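Local atomic coordinates of tautomerase domain-containing protein (Gammaproteobacteria bacterium SG8_31, PDB entry 7M59), a protein that belongs to the tautomerase family of the MIF clan, small beta-alpha-beta proteins, and assembles here from six copies of one short chain. Residues 2-7 against 39-44; 7-12 against 57-62. All blocks are in the same frame, centred on the assembly; numbering follows the deposited sequence.

How the contacts relate
Contact 1 pairs strand 2-7 with strand 39-44 in the buried middle of the chain, while contact 2 sets the end of strand 2-8 and the loop after it against the irregular C-terminal segment 57-62. Their centres lie about 15 Å apart, and Ile7 belongs to both. Along the sequence the four segments alternate, so the last part of the chain returns to the end of the strand 2-8 that contact 1 builds into the sheet. The two meet directly where Glu44 CB approaches Gln9 CA at 4.0 Å. Both also touch the second subunit: contact 1 through an antiparallel ladder, contact 2 through a bond from Arg11 to Ile31 of that chain.

Contact 1: 2-7 against 39-44; sequences VIQCDI and YVLIRE
Arg43 reaches over to strand 2-7 and holds two of its side chains, Asp6 and Gln4, at the rim of one guanidinium. Asp6 is met side-on: Arg43 NE bonds Asp6 OD1 at 3.0 Å and nearly straight, Arg43 NH2 bonds Asp6 OD2 at 2.8 Å, and the two bonds together form the salt bridge. Both oxygens are approached on their syn sides, although the carboxylate is turned 34° from the guanidinium plane. Gln4 OE1 takes the other end, accepting from Arg43 NH1 at 3.0 Å and from Arg43 NH2 at 2.9 Å. NH1 lies on a lone pair, whereas NH2 stands above the amide plane, which is turned 87° from the guanidinium. A bend at chi3 (-66°) sets NE of Arg43 for this double grip.

A water donates to Asp6 OD1 and, weakly, to Arg43 O. Beneath this polar cluster the backbones are in parallel register, with bonds such as Cys5 N to Leu41 O, 2.8 Å. On the other face Ile7 CD1 packs on Ile42 CG2 at 3.8 Å and Cys5 SG on Val40 CG1 at 4.0 Å, below helix 13-31, whose Ile23, Thr24 and Met19 meet this apolar side.

Farther out, Arg43 NH1 also salt-bridges Asp6 of the third subunit, and Gln4 NE2 bonds Gln4 of the fourth. Antiparallel ladders with the second and third subunits continue the sheet at both strands. The parallel pair, joined through the helix, is the beta-alpha-beta unit from which tautomerase-family assemblies are built.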
loop_
_atom_site.group_PDB
_atom_site.type_symbol
_atom_site.label_atom_id
_atom_site.label_comp_id
_atom_site.label_asym_id
_atom_site.label_seq_id
_atom_site.Cartn_x
_atom_site.Cartn_y
_atom_site.Cartn_z
ATOM N N VAL A 2 -1.097 -2.641 -10.647
ATOM C CA VAL A 2 -0.480 -1.508 -9.968
ATOM C C VAL A 2 0.840 -1.985 -9.383
ATOM O O VAL A 2 0.878 -3.008 -8.689
ATOM C CB VAL A 2 -1.398 -0.941 -8.872
ATOM C CG1 VAL A 2 -0.719 0.244 -8.156
ATOM C CG2 VAL A 2 -2.730 -0.510 -9.475
ATOM N N ILE A 3 1.921 -1.262 -9.681
ATOM C CA ILE A 3 3.251 -1.560 -9.148
ATOM C C ILE A 3 3.673 -0.358 -8.319
ATOM O O ILE A 3 3.957 0.708 -8.877
ATOM C CB ILE A 3 4.289 -1.842 -10.250
ATOM C CG1 ILE A 3 3.712 -2.732 -11.372
ATOM C CG2 ILE A 3 5.563 -2.444 -9.627
ATOM C CD1 ILE A 3 3.374 -4.159 -10.927
ATOM N N GLN A 4 3.683 -0.508 -6.996
ATOM C CA GLN A 4 4.105 0.563 -6.102
ATOM C C GLN A 4 5.562 0.346 -5.736
ATOM O O GLN A 4 5.949 -0.763 -5.358
ATOM C CB GLN A 4 3.257 0.614 -4.833
ATOM C CG GLN A 4 1.800 0.941 -5.099
ATOM C CD GLN A 4 0.958 0.731 -3.864
ATOM O OE1 GLN A 4 0.888 1.602 -2.986
ATOM N NE2 GLN A 4 0.323 -0.434 -3.775
ATOM N N CYS A 5 6.354 1.404 -5.834
ATOM C CA CYS A 5 7.798 1.335 -5.615
ATOM C C CYS A 5 8.149 2.322 -4.514
ATOM O O CYS A 5 8.172 3.531 -4.753
ATOM C CB CYS A 5 8.563 1.668 -6.894
ATOM S SG CYS A 5 8.050 0.718 -8.321
ATOM N N ASP A 6 8.400 1.820 -3.305
ATOM C CA ASP A 6 8.848 2.665 -2.200
ATOM C C ASP A 6 10.367 2.598 -2.156
ATOM O O ASP A 6 10.947 1.604 -1.696
ATOM C CB ASP A 6 8.233 2.223 -0.880
ATOM C CG ASP A 6 6.790 2.652 -0.739
ATOM O OD1 ASP A 6 6.546 3.822 -0.352
ATOM O OD2 ASP A 6 5.917 1.809 -1.001
ATOM N N ILE A 7 11.011 3.666 -2.630
ATOM C CA ILE A 7 12.458 3.709 -2.792
ATOM C C ILE A 7 13.031 4.831 -1.936
ATOM O O ILE A 7 12.325 5.743 -1.501
ATOM C CB ILE A 7 12.856 3.887 -4.272
ATOM C CG1 ILE A 7 12.500 5.299 -4.757
ATOM C CG2 ILE A 7 12.175 2.827 -5.130
ATOM C CD1 ILE A 7 12.940 5.570 -6.217
ATOM N N TYR A 39 0.252 0.514 -14.223
ATOM C CA TYR A 39 0.377 1.794 -13.535
ATOM C C TYR A 39 1.494 1.627 -12.512
ATOM O O TYR A 39 1.367 0.823 -11.582
ATOM C CB TYR A 39 -0.949 2.181 -12.878
ATOM C CG TYR A 39 -1.144 3.623 -12.434
ATOM C CD1 TYR A 39 -2.357 4.265 -12.662
ATOM C CD2 TYR A 39 -0.158 4.319 -11.724
ATOM C CE1 TYR A 39 -2.578 5.565 -12.230
ATOM C CE2 TYR A 39 -0.375 5.629 -11.291
ATOM C CZ TYR A 39 -1.590 6.237 -11.548
ATOM O OH TYR A 39 -1.838 7.518 -11.118
ATOM N N VAL A 40 2.602 2.334 -12.719
ATOM C CA VAL A 40 3.734 2.332 -11.798
ATOM C C VAL A 40 3.681 3.609 -10.975
ATOM O O VAL A 40 3.503 4.706 -11.520
ATOM C CB VAL A 40 5.072 2.218 -12.546
ATOM C CG1 VAL A 40 6.227 2.250 -11.562
ATOM C CG2 VAL A 40 5.108 0.939 -13.365
ATOM N N LEU A 41 3.833 3.472 -9.666
ATOM C CA LEU A 41 3.773 4.600 -8.751
ATOM C C LEU A 41 5.034 4.589 -7.902
ATOM O O LEU A 41 5.363 3.564 -7.301
ATOM C CB LEU A 41 2.523 4.513 -7.868
ATOM C CG LEU A 41 2.453 5.566 -6.769
ATOM C CD1 LEU A 41 2.205 6.937 -7.401
ATOM C CD2 LEU A 41 1.340 5.194 -5.822
ATOM N N ILE A 42 5.745 5.717 -7.863
ATOM C CA ILE A 42 7.008 5.831 -7.143
ATOM C C ILE A 42 6.807 6.743 -5.940
ATOM O O ILE A 42 6.257 7.845 -6.070
ATOM C CB ILE A 42 8.124 6.384 -8.044
ATOM C CG1 ILE A 42 8.347 5.462 -9.247
ATOM C CG2 ILE A 42 9.404 6.558 -7.231
ATOM C CD1 ILE A 42 9.187 6.111 -10.357
ATOM N N ARG A 43 7.257 6.293 -4.773
ATOM C CA ARG A 43 7.281 7.117 -3.572
ATOM C C ARG A 43 8.687 7.101 -2.997
ATOM O O ARG A 43 9.291 6.031 -2.876
ATOM C CB ARG A 43 6.289 6.604 -2.516
ATOM C CG ARG A 43 4.823 6.803 -2.885
ATOM C CD ARG A 43 3.901 6.313 -1.750
ATOM N NE ARG A 43 4.020 4.865 -1.577
ATOM C CZ ARG A 43 3.115 3.971 -1.979
ATOM N NH1 ARG A 43 1.975 4.353 -2.564
ATOM N NH2 ARG A 43 3.346 2.677 -1.787
ATOM N N GLU A 44 9.199 8.275 -2.629
ATOM C CA GLU A 44 10.522 8.401 -2.025
ATOM C C GLU A 44 10.415 8.647 -0.529
ATOM O O GLU A 44 9.531 9.376 -0.069
ATOM C CB GLU A 44 11.307 9.555 -2.649
ATOM C CG GLU A 44 11.629 9.370 -4.101
ATOM C CD GLU A 44 12.200 10.639 -4.712
ATOM O OE1 GLU A 44 11.570 11.712 -4.577
ATOM O OE2 GLU A 44 13.290 10.559 -5.299
HETATM O O HOH W 1 8.720 5.410 -0.062
#

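Contact 2: 7-12 against 57-62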
loop_
_atom_site.group_PDB
_atom_site.type_symbol
_atom_site.label_atom_id
_atom_site.label_comp_id
_atom_site.label_asym_id
_atom_site.label_seq_id
_atom_site.Cartn_x
_atom_site.Cartn_y
_atom_site.Cartn_z
ATOM N N ILE A 7 11.011 3.666 -2.630
ATOM C CA ILE A 7 12.458 3.709 -2.792
ATOM C C ILE A 7 13.031 4.831 -1.936
ATOM O O ILE A 7 12.325 5.743 -1.501
ATOM C CB ILE A 7 12.856 3.887 -4.272
ATOM C CG1 ILE A 7 12.500 5.299 -4.757
ATOM C CG2 ILE A 7 12.175 2.827 -5.130
ATOM C CD1 ILE A 7 12.940 5.570 -6.217
ATOM N N ARG A 8 14.334 4.760 -1.690
ATOM C CA ARG A 8 14.983 5.826 -0.937
ATOM C C ARG A 8 15.215 7.041 -1.831
ATOM O O ARG A 8 15.506 6.906 -3.022
ATOM C CB ARG A 8 16.297 5.330 -0.332
ATOM C CG ARG A 8 16.098 4.458 0.922
ATOM C CD ARG A 8 17.386 3.718 1.300
ATOM N NE ARG A 8 17.777 2.877 0.180
ATOM C CZ ARG A 8 19.012 2.717 -0.276
ATOM N NH1 ARG A 8 20.044 3.323 0.310
ATOM N NH2 ARG A 8 19.209 1.943 -1.334
ATOM N N GLN A 9 15.070 8.227 -1.240
ATOM C CA GLN A 9 15.253 9.490 -1.944
ATOM C C GLN A 9 16.695 9.629 -2.432
ATOM O O GLN A 9 17.613 8.985 -1.924
ATOM C CB GLN A 9 14.913 10.660 -1.016
ATOM C CG GLN A 9 15.820 10.698 0.209
ATOM C CD GLN A 9 15.360 11.668 1.287
ATOM O OE1 GLN A 9 14.246 12.189 1.242
ATOM N NE2 GLN A 9 16.225 11.912 2.266
ATOM N N GLY A 10 16.889 10.490 -3.430
ATOM C CA GLY A 10 18.228 10.833 -3.893
ATOM C C GLY A 10 18.534 10.464 -5.328
ATOM O O GLY A 10 19.605 10.843 -5.834
ATOM N N ARG A 11 17.655 9.736 -6.010
ATOM C CA ARG A 11 17.866 9.413 -7.410
ATOM C C ARG A 11 17.461 10.585 -8.299
ATOM O O ARG A 11 16.628 11.420 -7.938
ATOM C CB ARG A 11 17.065 8.173 -7.805
ATOM C CG ARG A 11 17.763 6.852 -7.536
ATOM C CD ARG A 11 17.640 6.439 -6.079
ATOM N NE ARG A 11 18.285 5.150 -5.863
ATOM C CZ ARG A 11 18.049 4.359 -4.824
ATOM N NH1 ARG A 11 17.166 4.718 -3.898
ATOM N NH2 ARG A 11 18.684 3.197 -4.723
ATOM N N THR A 12 18.052 10.625 -9.493
ATOM C CA THR A 12 17.695 11.638 -10.471
ATOM C C THR A 12 16.359 11.308 -11.125
ATOM O O THR A 12 15.881 10.170 -11.087
ATOM C CB THR A 12 18.768 11.751 -11.558
ATOM O OG1 THR A 12 18.718 10.589 -12.396
ATOM C CG2 THR A 12 20.151 11.873 -10.940
ATOM N N LEU A 57 18.378 1.603 6.849
ATOM C CA LEU A 57 19.166 1.650 5.631
ATOM C C LEU A 57 19.856 3.007 5.498
ATOM O O LEU A 57 19.360 4.020 6.002
ATOM C CB LEU A 57 18.284 1.398 4.408
ATOM C CG LEU A 57 17.578 0.041 4.318
ATOM C CD1 LEU A 57 17.047 -0.217 2.906
ATOM C CD2 LEU A 57 18.472 -1.099 4.775
ATOM N N PRO A 58 21.013 3.053 4.842
ATOM C CA PRO A 58 21.703 4.333 4.666
ATOM C C PRO A 58 21.013 5.197 3.622
ATOM O O PRO A 58 20.178 4.738 2.838
ATOM C CB PRO A 58 23.106 3.918 4.211
ATOM C CG PRO A 58 22.905 2.609 3.537
ATOM C CD PRO A 58 21.795 1.927 4.302
ATOM N N GLU A 59 21.366 6.479 3.630
ATOM C CA GLU A 59 20.904 7.387 2.591
ATOM C C GLU A 59 21.532 7.031 1.253
ATOM O O GLU A 59 22.705 6.649 1.180
ATOM C CB GLU A 59 21.256 8.833 2.944
ATOM C CG GLU A 59 20.398 9.424 4.024
ATOM C CD GLU A 59 18.962 9.577 3.571
ATOM O OE1 GLU A 59 18.727 10.205 2.509
ATOM O OE2 GLU A 59 18.086 9.065 4.276
ATOM N N TYR A 60 20.746 7.153 0.186
ATOM C CA TYR A 60 21.267 7.017 -1.165
ATOM C C TYR A 60 21.834 8.353 -1.631
ATOM O O TYR A 60 21.146 9.379 -1.581
ATOM C CB TYR A 60 20.182 6.545 -2.135
ATOM C CG TYR A 60 20.683 6.441 -3.549
ATOM C CD1 TYR A 60 20.576 7.514 -4.425
ATOM C CD2 TYR A 60 21.294 5.274 -4.003
ATOM C CE1 TYR A 60 21.047 7.429 -5.706
ATOM C CE2 TYR A 60 21.764 5.182 -5.291
ATOM C CZ TYR A 60 21.641 6.258 -6.135
ATOM O OH TYR A 60 22.103 6.181 -7.421
ATOM N N THR A 61 23.080 8.336 -2.120
ATOM C CA THR A 61 23.739 9.547 -2.596
ATOM C C THR A 61 24.148 9.513 -4.063
ATOM O O THR A 61 24.466 10.573 -4.618
ATOM C CB THR A 61 24.995 9.840 -1.760
ATOM O OG1 THR A 61 25.859 8.696 -1.789
ATOM C CG2 THR A 61 24.623 10.146 -0.321
ATOM N N GLY A 62 24.158 8.348 -4.706
ATOM C CA GLY A 62 24.737 8.208 -6.021
ATOM C C GLY A 62 26.233 7.987 -6.013
ATOM O O GLY A 62 26.785 7.556 -7.035
HETATM O O HOH W 2 18.103 8.141 0.658
HETATM O O HOH W 3 21.784 12.242 -4.311
#
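Two torsions start the approach of Tyr60 and Arg11: Tyr60 CG stands anti to its backbone N (chi1 178°), and the Arg11 chain bends at chi2 (80°), carrying CD over the ring. The guanidinium lies flat on the aromatic face, its plane 16° from that of the ring. Arg11 CZ is 3.7 Å from the Tyr60 ring centroid, a cation-pi contact, and Arg11 CD adds a CH-pi contact over the same face. NE sits over the middle of the ring, while NH2 comes nearest to Tyr60 CD2, at 3.4 Å. The edge of the ring is met by Gly10 C and Gln9 O.

Two carbonyl oxygens hold the guanidinium: Arg11 NH1 donates to Arg8 O at 2.9 Å, bracing the turn from within, and Arg11 NE donates to Ile31 O of the second subunit. The hydroxyl of Tyr60 bonds Gln15 of helix 13-31 and anchors the ring.

Elsewhere, Arg8 sends NH1 to Pro58 O at 2.9 Å, approaching from above the carbonyl plane, and its CD packs on Leu57 CB at 4.0 Å. Gln9 NE2 bonds Glu59 OE1 at 3.0 Å on the syn side, with the amide turned steeply against the carboxylate. A water links Gln9 O, Tyr60 N and, weakly, Glu59 OE1. Glu59 OE2 is held separately by Gly47 N.

Gly10 has a positive phi at which a beta carbon would be jammed against Gln9 O, which by itself calls for glycine; such a carbon would also collide with Tyr60 O. The two segments are thus joined by side-chain bonds, waters and a stack in place of strand pairing, and the delocalised charge of Arg11 probably favours the electron-rich face of Tyr60.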